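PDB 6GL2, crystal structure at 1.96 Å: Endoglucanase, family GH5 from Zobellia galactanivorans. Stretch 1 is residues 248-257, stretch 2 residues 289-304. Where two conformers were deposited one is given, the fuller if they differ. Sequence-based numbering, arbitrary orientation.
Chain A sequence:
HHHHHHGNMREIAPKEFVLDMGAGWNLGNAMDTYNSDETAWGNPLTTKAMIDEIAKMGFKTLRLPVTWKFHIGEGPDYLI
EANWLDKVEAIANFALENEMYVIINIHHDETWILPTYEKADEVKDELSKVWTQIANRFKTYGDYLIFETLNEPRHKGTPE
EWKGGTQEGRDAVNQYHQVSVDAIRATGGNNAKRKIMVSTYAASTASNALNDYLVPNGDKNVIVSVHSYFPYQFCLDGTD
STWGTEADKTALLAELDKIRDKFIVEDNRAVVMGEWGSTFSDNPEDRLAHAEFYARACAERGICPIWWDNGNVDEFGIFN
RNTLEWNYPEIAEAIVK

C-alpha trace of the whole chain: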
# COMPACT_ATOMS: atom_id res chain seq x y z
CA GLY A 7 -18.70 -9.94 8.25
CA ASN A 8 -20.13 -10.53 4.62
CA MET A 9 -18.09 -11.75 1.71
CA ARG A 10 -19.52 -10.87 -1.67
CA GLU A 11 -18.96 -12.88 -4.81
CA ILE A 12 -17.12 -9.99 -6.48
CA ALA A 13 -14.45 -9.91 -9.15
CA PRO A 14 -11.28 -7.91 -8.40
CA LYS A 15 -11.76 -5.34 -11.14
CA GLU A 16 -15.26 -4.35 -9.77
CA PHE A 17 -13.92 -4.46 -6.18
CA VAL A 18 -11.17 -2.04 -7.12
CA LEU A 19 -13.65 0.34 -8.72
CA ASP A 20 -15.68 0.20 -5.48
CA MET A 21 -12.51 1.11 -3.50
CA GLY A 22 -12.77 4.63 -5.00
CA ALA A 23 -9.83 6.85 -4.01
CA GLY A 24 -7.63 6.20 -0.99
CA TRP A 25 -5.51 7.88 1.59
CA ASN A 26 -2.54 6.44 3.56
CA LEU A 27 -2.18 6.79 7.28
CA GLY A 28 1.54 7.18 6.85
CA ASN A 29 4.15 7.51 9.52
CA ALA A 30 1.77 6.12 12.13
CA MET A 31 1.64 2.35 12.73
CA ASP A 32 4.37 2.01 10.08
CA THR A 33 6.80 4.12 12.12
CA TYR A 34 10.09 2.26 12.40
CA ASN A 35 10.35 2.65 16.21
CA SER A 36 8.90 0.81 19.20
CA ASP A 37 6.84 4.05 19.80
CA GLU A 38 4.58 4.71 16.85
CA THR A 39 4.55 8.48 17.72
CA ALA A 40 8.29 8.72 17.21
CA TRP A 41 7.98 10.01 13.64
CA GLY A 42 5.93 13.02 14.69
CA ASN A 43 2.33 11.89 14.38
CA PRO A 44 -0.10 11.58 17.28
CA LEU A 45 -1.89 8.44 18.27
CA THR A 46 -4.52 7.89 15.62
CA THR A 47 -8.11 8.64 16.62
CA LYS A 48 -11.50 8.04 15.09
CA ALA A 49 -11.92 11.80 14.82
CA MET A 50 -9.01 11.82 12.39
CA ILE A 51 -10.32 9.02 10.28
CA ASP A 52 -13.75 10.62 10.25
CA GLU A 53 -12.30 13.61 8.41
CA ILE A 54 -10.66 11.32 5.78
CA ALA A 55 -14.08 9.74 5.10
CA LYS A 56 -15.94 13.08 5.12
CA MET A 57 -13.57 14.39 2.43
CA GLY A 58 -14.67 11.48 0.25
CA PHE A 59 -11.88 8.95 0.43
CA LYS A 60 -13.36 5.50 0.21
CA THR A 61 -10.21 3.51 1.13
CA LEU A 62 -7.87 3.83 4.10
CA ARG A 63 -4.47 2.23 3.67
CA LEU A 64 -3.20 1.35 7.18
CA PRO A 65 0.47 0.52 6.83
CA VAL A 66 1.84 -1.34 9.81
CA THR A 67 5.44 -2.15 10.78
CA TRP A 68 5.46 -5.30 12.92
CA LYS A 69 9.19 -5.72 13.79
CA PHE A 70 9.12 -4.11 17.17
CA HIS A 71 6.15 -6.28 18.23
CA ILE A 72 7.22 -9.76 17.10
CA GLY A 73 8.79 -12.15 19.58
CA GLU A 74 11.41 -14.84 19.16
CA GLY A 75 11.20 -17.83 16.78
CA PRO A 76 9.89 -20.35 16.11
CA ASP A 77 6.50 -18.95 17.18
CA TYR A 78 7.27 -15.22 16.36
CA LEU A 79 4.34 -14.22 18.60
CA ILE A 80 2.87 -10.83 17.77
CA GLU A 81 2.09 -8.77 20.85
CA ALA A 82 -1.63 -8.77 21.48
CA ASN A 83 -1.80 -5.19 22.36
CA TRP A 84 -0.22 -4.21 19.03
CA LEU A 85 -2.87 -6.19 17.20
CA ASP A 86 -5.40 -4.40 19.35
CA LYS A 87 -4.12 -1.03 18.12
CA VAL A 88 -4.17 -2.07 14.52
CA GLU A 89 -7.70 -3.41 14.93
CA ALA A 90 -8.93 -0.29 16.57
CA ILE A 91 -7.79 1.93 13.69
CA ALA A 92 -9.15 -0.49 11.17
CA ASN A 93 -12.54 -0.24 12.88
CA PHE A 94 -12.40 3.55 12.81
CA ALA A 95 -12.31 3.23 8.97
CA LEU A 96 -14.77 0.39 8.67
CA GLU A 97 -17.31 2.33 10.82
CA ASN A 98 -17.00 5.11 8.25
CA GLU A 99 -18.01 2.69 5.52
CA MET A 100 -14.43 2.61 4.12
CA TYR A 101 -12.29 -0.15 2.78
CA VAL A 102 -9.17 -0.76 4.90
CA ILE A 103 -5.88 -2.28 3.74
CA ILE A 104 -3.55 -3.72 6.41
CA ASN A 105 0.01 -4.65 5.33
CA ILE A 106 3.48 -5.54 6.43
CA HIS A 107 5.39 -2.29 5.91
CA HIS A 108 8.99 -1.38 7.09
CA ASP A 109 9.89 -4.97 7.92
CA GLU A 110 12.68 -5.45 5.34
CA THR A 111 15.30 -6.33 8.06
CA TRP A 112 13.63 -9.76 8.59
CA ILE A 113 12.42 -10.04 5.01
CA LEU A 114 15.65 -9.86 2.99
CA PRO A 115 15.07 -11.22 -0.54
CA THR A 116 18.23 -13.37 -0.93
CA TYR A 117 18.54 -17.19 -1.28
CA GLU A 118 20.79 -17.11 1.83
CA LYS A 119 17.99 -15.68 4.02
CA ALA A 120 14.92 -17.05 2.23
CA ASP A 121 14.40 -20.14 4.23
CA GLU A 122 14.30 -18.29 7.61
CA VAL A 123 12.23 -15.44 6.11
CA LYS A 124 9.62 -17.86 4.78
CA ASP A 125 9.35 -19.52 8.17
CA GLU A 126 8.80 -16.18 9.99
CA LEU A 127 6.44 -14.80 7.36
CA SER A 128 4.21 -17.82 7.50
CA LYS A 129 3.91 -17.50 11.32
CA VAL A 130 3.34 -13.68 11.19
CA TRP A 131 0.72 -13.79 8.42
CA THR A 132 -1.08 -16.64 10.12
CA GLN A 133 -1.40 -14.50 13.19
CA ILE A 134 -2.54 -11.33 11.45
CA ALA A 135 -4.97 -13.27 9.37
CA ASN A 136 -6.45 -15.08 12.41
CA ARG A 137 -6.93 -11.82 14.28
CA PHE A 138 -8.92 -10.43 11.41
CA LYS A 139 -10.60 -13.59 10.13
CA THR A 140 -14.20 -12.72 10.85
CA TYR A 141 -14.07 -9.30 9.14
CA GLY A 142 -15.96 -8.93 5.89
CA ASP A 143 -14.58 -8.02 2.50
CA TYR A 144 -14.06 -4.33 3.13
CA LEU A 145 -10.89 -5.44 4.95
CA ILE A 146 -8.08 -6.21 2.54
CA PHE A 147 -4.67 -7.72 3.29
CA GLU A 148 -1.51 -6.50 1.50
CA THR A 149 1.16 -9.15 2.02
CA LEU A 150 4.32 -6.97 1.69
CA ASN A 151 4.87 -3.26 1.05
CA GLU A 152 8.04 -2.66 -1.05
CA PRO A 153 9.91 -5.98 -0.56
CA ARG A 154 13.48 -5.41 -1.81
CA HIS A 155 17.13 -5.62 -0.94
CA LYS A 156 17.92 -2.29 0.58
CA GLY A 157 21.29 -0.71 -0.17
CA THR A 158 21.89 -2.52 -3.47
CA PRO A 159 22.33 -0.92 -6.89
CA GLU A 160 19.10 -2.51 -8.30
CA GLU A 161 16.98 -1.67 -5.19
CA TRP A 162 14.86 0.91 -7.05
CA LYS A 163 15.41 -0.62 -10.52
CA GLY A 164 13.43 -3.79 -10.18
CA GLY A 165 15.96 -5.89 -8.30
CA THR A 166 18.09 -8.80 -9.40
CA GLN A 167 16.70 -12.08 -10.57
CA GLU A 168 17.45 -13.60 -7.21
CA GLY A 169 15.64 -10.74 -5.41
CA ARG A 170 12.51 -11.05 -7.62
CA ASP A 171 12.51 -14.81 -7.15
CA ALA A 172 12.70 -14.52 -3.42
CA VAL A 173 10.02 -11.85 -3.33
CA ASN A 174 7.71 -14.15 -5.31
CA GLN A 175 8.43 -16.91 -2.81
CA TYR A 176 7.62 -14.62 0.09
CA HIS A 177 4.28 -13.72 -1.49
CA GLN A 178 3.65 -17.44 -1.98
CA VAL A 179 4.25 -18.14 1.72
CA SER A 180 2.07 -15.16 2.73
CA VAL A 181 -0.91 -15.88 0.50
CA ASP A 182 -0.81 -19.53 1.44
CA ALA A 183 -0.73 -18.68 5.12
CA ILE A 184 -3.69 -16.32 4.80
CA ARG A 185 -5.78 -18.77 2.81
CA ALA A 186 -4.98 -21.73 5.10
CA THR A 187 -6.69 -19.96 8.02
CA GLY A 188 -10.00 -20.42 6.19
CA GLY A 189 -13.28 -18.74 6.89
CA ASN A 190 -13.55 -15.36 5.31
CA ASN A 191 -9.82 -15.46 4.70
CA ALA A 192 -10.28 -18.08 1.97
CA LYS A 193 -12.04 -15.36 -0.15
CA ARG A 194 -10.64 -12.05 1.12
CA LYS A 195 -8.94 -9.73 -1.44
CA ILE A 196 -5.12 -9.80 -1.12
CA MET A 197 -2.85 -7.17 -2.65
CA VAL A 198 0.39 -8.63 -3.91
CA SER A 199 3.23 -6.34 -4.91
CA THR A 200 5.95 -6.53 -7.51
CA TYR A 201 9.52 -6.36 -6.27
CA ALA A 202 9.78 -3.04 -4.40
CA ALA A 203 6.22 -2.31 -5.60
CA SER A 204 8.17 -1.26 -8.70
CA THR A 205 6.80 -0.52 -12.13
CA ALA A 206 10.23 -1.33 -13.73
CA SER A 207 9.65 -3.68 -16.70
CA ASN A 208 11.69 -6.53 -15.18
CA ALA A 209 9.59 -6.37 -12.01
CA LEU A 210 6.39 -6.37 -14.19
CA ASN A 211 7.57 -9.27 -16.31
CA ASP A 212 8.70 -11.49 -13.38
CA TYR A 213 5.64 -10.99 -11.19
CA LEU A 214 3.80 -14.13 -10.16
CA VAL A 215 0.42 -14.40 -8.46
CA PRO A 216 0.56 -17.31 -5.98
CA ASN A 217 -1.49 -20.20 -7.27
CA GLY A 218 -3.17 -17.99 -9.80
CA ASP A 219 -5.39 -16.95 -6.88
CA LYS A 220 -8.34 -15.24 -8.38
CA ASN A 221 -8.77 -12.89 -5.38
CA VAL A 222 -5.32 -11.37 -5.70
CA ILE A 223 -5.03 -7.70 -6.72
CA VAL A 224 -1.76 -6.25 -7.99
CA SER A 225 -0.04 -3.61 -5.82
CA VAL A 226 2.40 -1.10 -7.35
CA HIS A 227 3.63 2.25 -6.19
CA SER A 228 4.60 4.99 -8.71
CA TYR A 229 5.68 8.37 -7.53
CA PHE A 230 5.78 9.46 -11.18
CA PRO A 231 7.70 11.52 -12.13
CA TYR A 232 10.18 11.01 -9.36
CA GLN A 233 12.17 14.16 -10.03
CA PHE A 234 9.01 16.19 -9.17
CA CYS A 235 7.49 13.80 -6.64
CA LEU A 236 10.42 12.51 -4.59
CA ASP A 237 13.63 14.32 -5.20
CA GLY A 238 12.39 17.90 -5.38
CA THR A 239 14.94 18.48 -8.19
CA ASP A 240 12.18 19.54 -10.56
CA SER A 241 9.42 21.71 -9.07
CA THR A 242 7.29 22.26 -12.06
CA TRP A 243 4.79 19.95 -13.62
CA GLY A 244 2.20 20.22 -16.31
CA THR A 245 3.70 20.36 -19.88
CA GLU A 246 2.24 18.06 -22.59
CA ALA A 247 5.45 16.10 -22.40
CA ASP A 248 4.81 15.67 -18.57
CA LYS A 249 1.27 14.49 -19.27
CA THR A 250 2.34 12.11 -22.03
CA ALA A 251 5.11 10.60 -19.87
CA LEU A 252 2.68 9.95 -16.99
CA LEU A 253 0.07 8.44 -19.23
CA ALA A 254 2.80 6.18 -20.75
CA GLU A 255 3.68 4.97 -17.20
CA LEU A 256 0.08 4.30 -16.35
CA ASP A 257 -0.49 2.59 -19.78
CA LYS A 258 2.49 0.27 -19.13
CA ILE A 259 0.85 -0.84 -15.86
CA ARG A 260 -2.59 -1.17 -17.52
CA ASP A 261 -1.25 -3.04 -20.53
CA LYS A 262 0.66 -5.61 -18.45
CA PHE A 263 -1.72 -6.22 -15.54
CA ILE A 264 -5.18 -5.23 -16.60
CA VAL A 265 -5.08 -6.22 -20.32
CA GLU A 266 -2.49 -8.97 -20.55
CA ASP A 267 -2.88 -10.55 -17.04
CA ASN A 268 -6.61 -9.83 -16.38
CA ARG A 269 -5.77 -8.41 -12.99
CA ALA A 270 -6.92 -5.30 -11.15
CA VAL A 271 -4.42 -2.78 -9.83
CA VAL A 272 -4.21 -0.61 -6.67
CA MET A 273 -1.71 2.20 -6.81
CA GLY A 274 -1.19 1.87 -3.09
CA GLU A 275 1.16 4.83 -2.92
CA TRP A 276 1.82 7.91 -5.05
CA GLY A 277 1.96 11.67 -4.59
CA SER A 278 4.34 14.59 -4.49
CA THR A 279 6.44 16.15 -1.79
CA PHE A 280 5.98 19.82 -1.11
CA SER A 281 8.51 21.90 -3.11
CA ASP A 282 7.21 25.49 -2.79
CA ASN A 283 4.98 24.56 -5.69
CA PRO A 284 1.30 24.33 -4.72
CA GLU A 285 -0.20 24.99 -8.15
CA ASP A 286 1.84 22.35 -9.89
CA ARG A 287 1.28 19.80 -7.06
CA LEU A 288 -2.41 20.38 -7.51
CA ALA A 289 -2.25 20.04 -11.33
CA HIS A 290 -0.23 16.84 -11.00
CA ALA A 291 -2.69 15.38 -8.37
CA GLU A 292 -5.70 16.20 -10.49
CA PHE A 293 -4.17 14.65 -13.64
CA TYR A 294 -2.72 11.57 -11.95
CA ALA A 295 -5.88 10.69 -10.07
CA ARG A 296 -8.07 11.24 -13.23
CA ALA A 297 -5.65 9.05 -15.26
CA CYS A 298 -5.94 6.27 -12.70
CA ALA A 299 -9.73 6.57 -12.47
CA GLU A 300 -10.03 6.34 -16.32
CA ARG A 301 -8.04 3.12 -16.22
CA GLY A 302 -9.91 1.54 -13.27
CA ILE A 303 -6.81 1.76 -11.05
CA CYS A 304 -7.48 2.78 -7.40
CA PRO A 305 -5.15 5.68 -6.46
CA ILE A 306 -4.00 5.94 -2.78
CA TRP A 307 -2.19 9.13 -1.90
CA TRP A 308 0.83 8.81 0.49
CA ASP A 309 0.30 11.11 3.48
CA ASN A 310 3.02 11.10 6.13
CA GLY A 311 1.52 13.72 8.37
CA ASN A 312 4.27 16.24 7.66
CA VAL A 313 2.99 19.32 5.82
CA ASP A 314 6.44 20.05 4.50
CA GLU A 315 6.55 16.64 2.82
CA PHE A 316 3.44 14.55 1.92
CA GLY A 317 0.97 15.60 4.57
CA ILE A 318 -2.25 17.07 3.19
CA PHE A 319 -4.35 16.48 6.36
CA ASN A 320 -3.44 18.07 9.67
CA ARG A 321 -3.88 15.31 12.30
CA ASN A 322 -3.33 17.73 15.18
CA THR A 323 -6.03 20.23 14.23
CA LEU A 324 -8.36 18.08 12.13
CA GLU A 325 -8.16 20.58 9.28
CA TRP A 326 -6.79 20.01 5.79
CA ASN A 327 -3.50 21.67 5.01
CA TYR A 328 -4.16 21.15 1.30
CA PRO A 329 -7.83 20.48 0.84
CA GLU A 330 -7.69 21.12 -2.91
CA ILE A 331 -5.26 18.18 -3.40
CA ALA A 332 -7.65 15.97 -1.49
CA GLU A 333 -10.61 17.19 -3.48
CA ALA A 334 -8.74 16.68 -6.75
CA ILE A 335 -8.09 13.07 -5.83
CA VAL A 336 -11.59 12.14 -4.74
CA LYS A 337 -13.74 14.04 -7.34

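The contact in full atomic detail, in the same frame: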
# COMPACT_ATOMS: atom_id res chain seq x y z
N ASP A 248 5.05 16.18 -19.97
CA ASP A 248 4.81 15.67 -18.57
C ASP A 248 3.58 14.78 -18.59
O ASP A 248 3.61 13.63 -18.08
CB ASP A 248 4.55 16.79 -17.59
CG ASP A 248 5.79 17.61 -17.25
OD1 ASP A 248 6.95 17.16 -17.43
OD2 ASP A 248 5.56 18.75 -16.79
N LYS A 249 2.48 15.22 -19.18
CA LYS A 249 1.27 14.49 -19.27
C LYS A 249 1.45 13.20 -20.02
O LYS A 249 1.08 12.11 -19.57
CB LYS A 249 0.13 15.33 -19.86
CG LYS A 249 -0.30 16.45 -18.92
CD LYS A 249 -1.30 17.36 -19.50
CE LYS A 249 -1.45 18.49 -18.55
NZ LYS A 249 -2.75 19.22 -18.75
N THR A 250 1.99 13.29 -21.23
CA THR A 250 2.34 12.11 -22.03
C THR A 250 3.22 11.06 -21.30
O THR A 250 2.92 9.86 -21.40
CB THR A 250 3.02 12.57 -23.38
OG1 THR A 250 2.11 13.41 -24.10
CG2 THR A 250 3.45 11.40 -24.22
N ALA A 251 4.26 11.49 -20.60
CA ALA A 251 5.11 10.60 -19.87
C ALA A 251 4.34 9.88 -18.74
O ALA A 251 4.51 8.68 -18.57
CB ALA A 251 6.31 11.28 -19.34
N LEU A 252 3.46 10.60 -18.07
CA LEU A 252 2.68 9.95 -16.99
C LEU A 252 1.64 8.98 -17.51
O LEU A 252 1.46 7.88 -17.03
CB LEU A 252 2.08 11.05 -16.12
CG LEU A 252 1.23 10.60 -14.95
CD1 LEU A 252 1.82 9.50 -14.07
CD2 LEU A 252 0.82 11.79 -14.15
N LEU A 253 1.03 9.32 -18.65
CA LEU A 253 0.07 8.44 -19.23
C LEU A 253 0.82 7.18 -19.77
O LEU A 253 0.27 6.07 -19.73
CB LEU A 253 -0.73 9.09 -20.37
CG LEU A 253 -1.66 10.20 -19.97
CD1 LEU A 253 -2.48 10.58 -21.21
CD2 LEU A 253 -2.60 9.70 -18.85
N ALA A 254 2.06 7.33 -20.26
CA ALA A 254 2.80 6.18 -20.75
C ALA A 254 3.10 5.23 -19.60
O ALA A 254 3.06 4.03 -19.73
CB ALA A 254 4.11 6.60 -21.41
N GLU A 255 3.48 5.78 -18.44
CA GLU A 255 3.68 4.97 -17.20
C GLU A 255 2.44 4.19 -16.84
O GLU A 255 2.48 2.98 -16.61
CB GLU A 255 4.15 5.94 -16.08
CG GLU A 255 4.15 5.39 -14.66
CD GLU A 255 5.24 4.41 -14.41
OE1 GLU A 255 5.27 3.84 -13.26
OE2 GLU A 255 6.10 4.08 -15.32
N LEU A 256 1.33 4.91 -16.75
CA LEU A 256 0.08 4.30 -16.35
C LEU A 256 -0.38 3.24 -17.38
O LEU A 256 -1.00 2.21 -17.07
CB LEU A 256 -1.01 5.30 -16.01
CG LEU A 256 -0.65 6.18 -14.79
CD1 LEU A 256 -1.74 7.26 -14.57
CD2 LEU A 256 -0.43 5.41 -13.49
N ASP A 257 -0.12 3.53 -18.68
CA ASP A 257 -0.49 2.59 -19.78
C ASP A 257 0.36 1.30 -19.78
O ASP A 257 -0.13 0.25 -20.06
CB ASP A 257 -0.42 3.28 -21.17
CG ASP A 257 -1.43 4.33 -21.36
OD1 ASP A 257 -2.49 4.37 -20.73
OD2 ASP A 257 -1.29 5.08 -22.39
N ALA A 289 -2.09 20.49 -9.94
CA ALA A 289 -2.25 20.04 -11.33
C ALA A 289 -1.84 18.58 -11.51
O ALA A 289 -2.53 17.82 -12.14
CB ALA A 289 -1.43 20.90 -12.30
N HIS A 290 -0.73 18.21 -10.93
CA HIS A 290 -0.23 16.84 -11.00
C HIS A 290 -1.23 15.88 -10.30
O HIS A 290 -1.58 14.82 -10.84
CB HIS A 290 1.13 16.77 -10.31
CG HIS A 290 1.63 15.38 -10.19
ND1 HIS A 290 1.39 14.61 -9.06
CD2 HIS A 290 2.40 14.60 -11.04
CE1 HIS A 290 2.02 13.47 -9.22
NE2 HIS A 290 2.53 13.39 -10.48
N ALA A 291 -1.75 16.24 -9.09
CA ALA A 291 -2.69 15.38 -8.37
C ALA A 291 -3.94 15.15 -9.17
O ALA A 291 -4.47 14.02 -9.27
CB ALA A 291 -2.92 15.92 -6.94
N GLU A 292 -4.48 16.27 -9.69
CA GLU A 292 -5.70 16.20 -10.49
C GLU A 292 -5.55 15.22 -11.68
O GLU A 292 -6.39 14.40 -11.96
CB GLU A 292 -6.00 17.63 -11.05
CG GLU A 292 -6.66 18.64 -10.09
CD GLU A 292 -6.71 20.07 -10.58
OE1 GLU A 292 -6.04 20.37 -11.60
OE2 GLU A 292 -7.39 20.91 -9.90
N PHE A 293 -4.42 15.40 -12.38
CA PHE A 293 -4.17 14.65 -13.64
C PHE A 293 -3.90 13.15 -13.37
O PHE A 293 -4.42 12.25 -13.96
CB PHE A 293 -2.99 15.23 -14.37
CG PHE A 293 -2.81 14.66 -15.77
CD1 PHE A 293 -3.47 15.19 -16.91
CD2 PHE A 293 -2.05 13.52 -15.96
CE1 PHE A 293 -3.28 14.64 -18.16
CE2 PHE A 293 -1.88 12.95 -17.26
CZ PHE A 293 -2.51 13.51 -18.34
N TYR A 294 -3.08 12.96 -12.32
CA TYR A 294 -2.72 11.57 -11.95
C TYR A 294 -3.97 10.77 -11.57
O TYR A 294 -4.19 9.65 -11.96
CB TYR A 294 -1.60 11.68 -10.85
CG TYR A 294 -0.89 10.35 -10.52
CD1 TYR A 294 -1.60 9.31 -9.95
CD2 TYR A 294 0.46 10.18 -10.72
CE1 TYR A 294 -1.01 8.11 -9.63
CE2 TYR A 294 1.07 8.98 -10.41
CZ TYR A 294 0.33 7.93 -9.80
OH TYR A 294 0.93 6.73 -9.50
N ALA A 295 -4.74 11.38 -10.62
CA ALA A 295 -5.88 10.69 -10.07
C ALA A 295 -6.92 10.40 -11.21
O ALA A 295 -7.48 9.30 -11.29
CB ALA A 295 -6.53 11.49 -8.93
N ARG A 296 -7.15 11.38 -12.08
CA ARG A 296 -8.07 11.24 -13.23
C ARG A 296 -7.55 10.08 -14.12
O ARG A 296 -8.31 9.26 -14.54
CB ARG A 296 -8.20 12.56 -14.00
CG ARG A 296 -8.83 12.49 -15.41
CD ARG A 296 -8.81 13.86 -16.14
NE ARG A 296 -9.64 13.79 -17.36
CZ ARG A 296 -10.91 14.20 -17.44
NH1 ARG A 296 -11.47 14.88 -16.46
NH2 ARG A 296 -11.58 14.02 -18.57
N ALA A 297 -6.24 10.05 -14.37
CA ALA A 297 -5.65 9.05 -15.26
C ALA A 297 -5.82 7.64 -14.70
O ALA A 297 -6.13 6.67 -15.35
CB ALA A 297 -4.23 9.36 -15.58
N CYS A 298 -5.69 7.54 -13.35
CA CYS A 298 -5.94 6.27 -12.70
C CYS A 298 -7.41 5.91 -12.78
O CYS A 298 -7.75 4.76 -13.12
CB CYS A 298 -5.51 6.34 -11.19
SG CYS A 298 -3.72 6.27 -10.96
N ALA A 299 -8.30 6.85 -12.46
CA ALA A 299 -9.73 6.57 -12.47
C ALA A 299 -10.20 6.11 -13.88
O ALA A 299 -10.93 5.13 -13.97
CB ALA A 299 -10.51 7.78 -12.02
N GLU A 300 -9.68 6.72 -14.93
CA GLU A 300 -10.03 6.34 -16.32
C GLU A 300 -9.60 4.95 -16.67
O GLU A 300 -10.22 4.30 -17.52
CB GLU A 300 -9.46 7.37 -17.29
CG GLU A 300 -10.19 8.69 -17.06
CD GLU A 300 -9.97 9.80 -18.03
OE1 GLU A 300 -8.98 9.78 -18.78
OE2 GLU A 300 -10.85 10.71 -17.96
N ARG A 301 -8.56 4.43 -16.04
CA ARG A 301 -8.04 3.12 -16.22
C ARG A 301 -8.58 2.08 -15.23
O ARG A 301 -8.23 0.91 -15.35
CB ARG A 301 -6.53 3.17 -16.21
CG ARG A 301 -5.98 3.87 -17.45
CD ARG A 301 -4.55 4.37 -17.27
NE ARG A 301 -4.10 5.03 -18.49
CZ ARG A 301 -4.57 6.15 -18.92
NH1 ARG A 301 -5.36 6.93 -18.20
NH2 ARG A 301 -4.20 6.57 -20.15
N GLY A 302 -9.38 2.49 -14.23
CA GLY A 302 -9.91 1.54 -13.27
C GLY A 302 -8.91 1.17 -12.18
O GLY A 302 -9.10 0.14 -11.53
N ILE A 303 -7.87 1.94 -12.08
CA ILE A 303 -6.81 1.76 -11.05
C ILE A 303 -7.20 2.62 -9.85
O ILE A 303 -7.52 3.77 -9.98
CB ILE A 303 -5.46 2.25 -11.56
CG1 ILE A 303 -5.01 1.44 -12.81
CG2 ILE A 303 -4.34 2.30 -10.46
CD1 ILE A 303 -3.80 1.95 -13.57
N CYS A 304 -7.16 2.01 -8.64
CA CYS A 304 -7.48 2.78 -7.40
C CYS A 304 -6.24 3.56 -6.94
O CYS A 304 -5.19 2.94 -6.67
CB CYS A 304 -7.79 1.81 -6.28
SG CYS A 304 -7.93 2.55 -4.65

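Residues 248-257 lie within a single helix, and the second stretch begins within another helix and follows it to its C-terminal end. The two run in broadly the same direction, their axes inclined at 34° and 10.5 Å apart at closest approach. The backbones come nearest at L253 and A297, whose CA atoms are 7.0 Å apart, and the contact buries 577 Å² in total.

Along the second helix, H290 makes the first, slight contact: its NE2, hydrogen-bonded elsewhere in the structure, lies 4.4 Å from L252 CD2. One turn on, F293 points toward the first helix and presents different aspects of its ring to three residues. The aliphatic part of K249 covers one face, with CG 3.8 Å from the ring centroid in a CH-pi contact, so the lysine contributes methylenes rather than charge. L252 CD2 meets the ring edge, 3.8 Å from F293 CD2, while L253 CD2 approaches F293 CE2 at 3.7 Å. The other methyl of L252, CD1, packs 3.7 Å from Y294 CD2.

A297 points its methyl toward the first helix, and A297 CB lies 3.4 Å from L256 CD1 and 3.7 Å from L253 CD2. L256 is a knob seated among Y294, A297, C298 and R301, its CD1 also 4.2 Å from C298 SG.

R301 adds a polar contact. Its NE and NH2 both donate to D257 OD1, each at 2.8 Å, forming a salt bridge in which a single carboxylate oxygen lies near the guanidinium plane. R301 NH1 turns back to A297 O at 3.0 Å, while R301 CD packs 3.9 Å from L256 CB. G302 then adopts positive phi, a conformation favourable to glycine, in a Schellman motif: I303 N bonds to C298 O (3.0 Å) and G302 N to A299 O (3.1 Å).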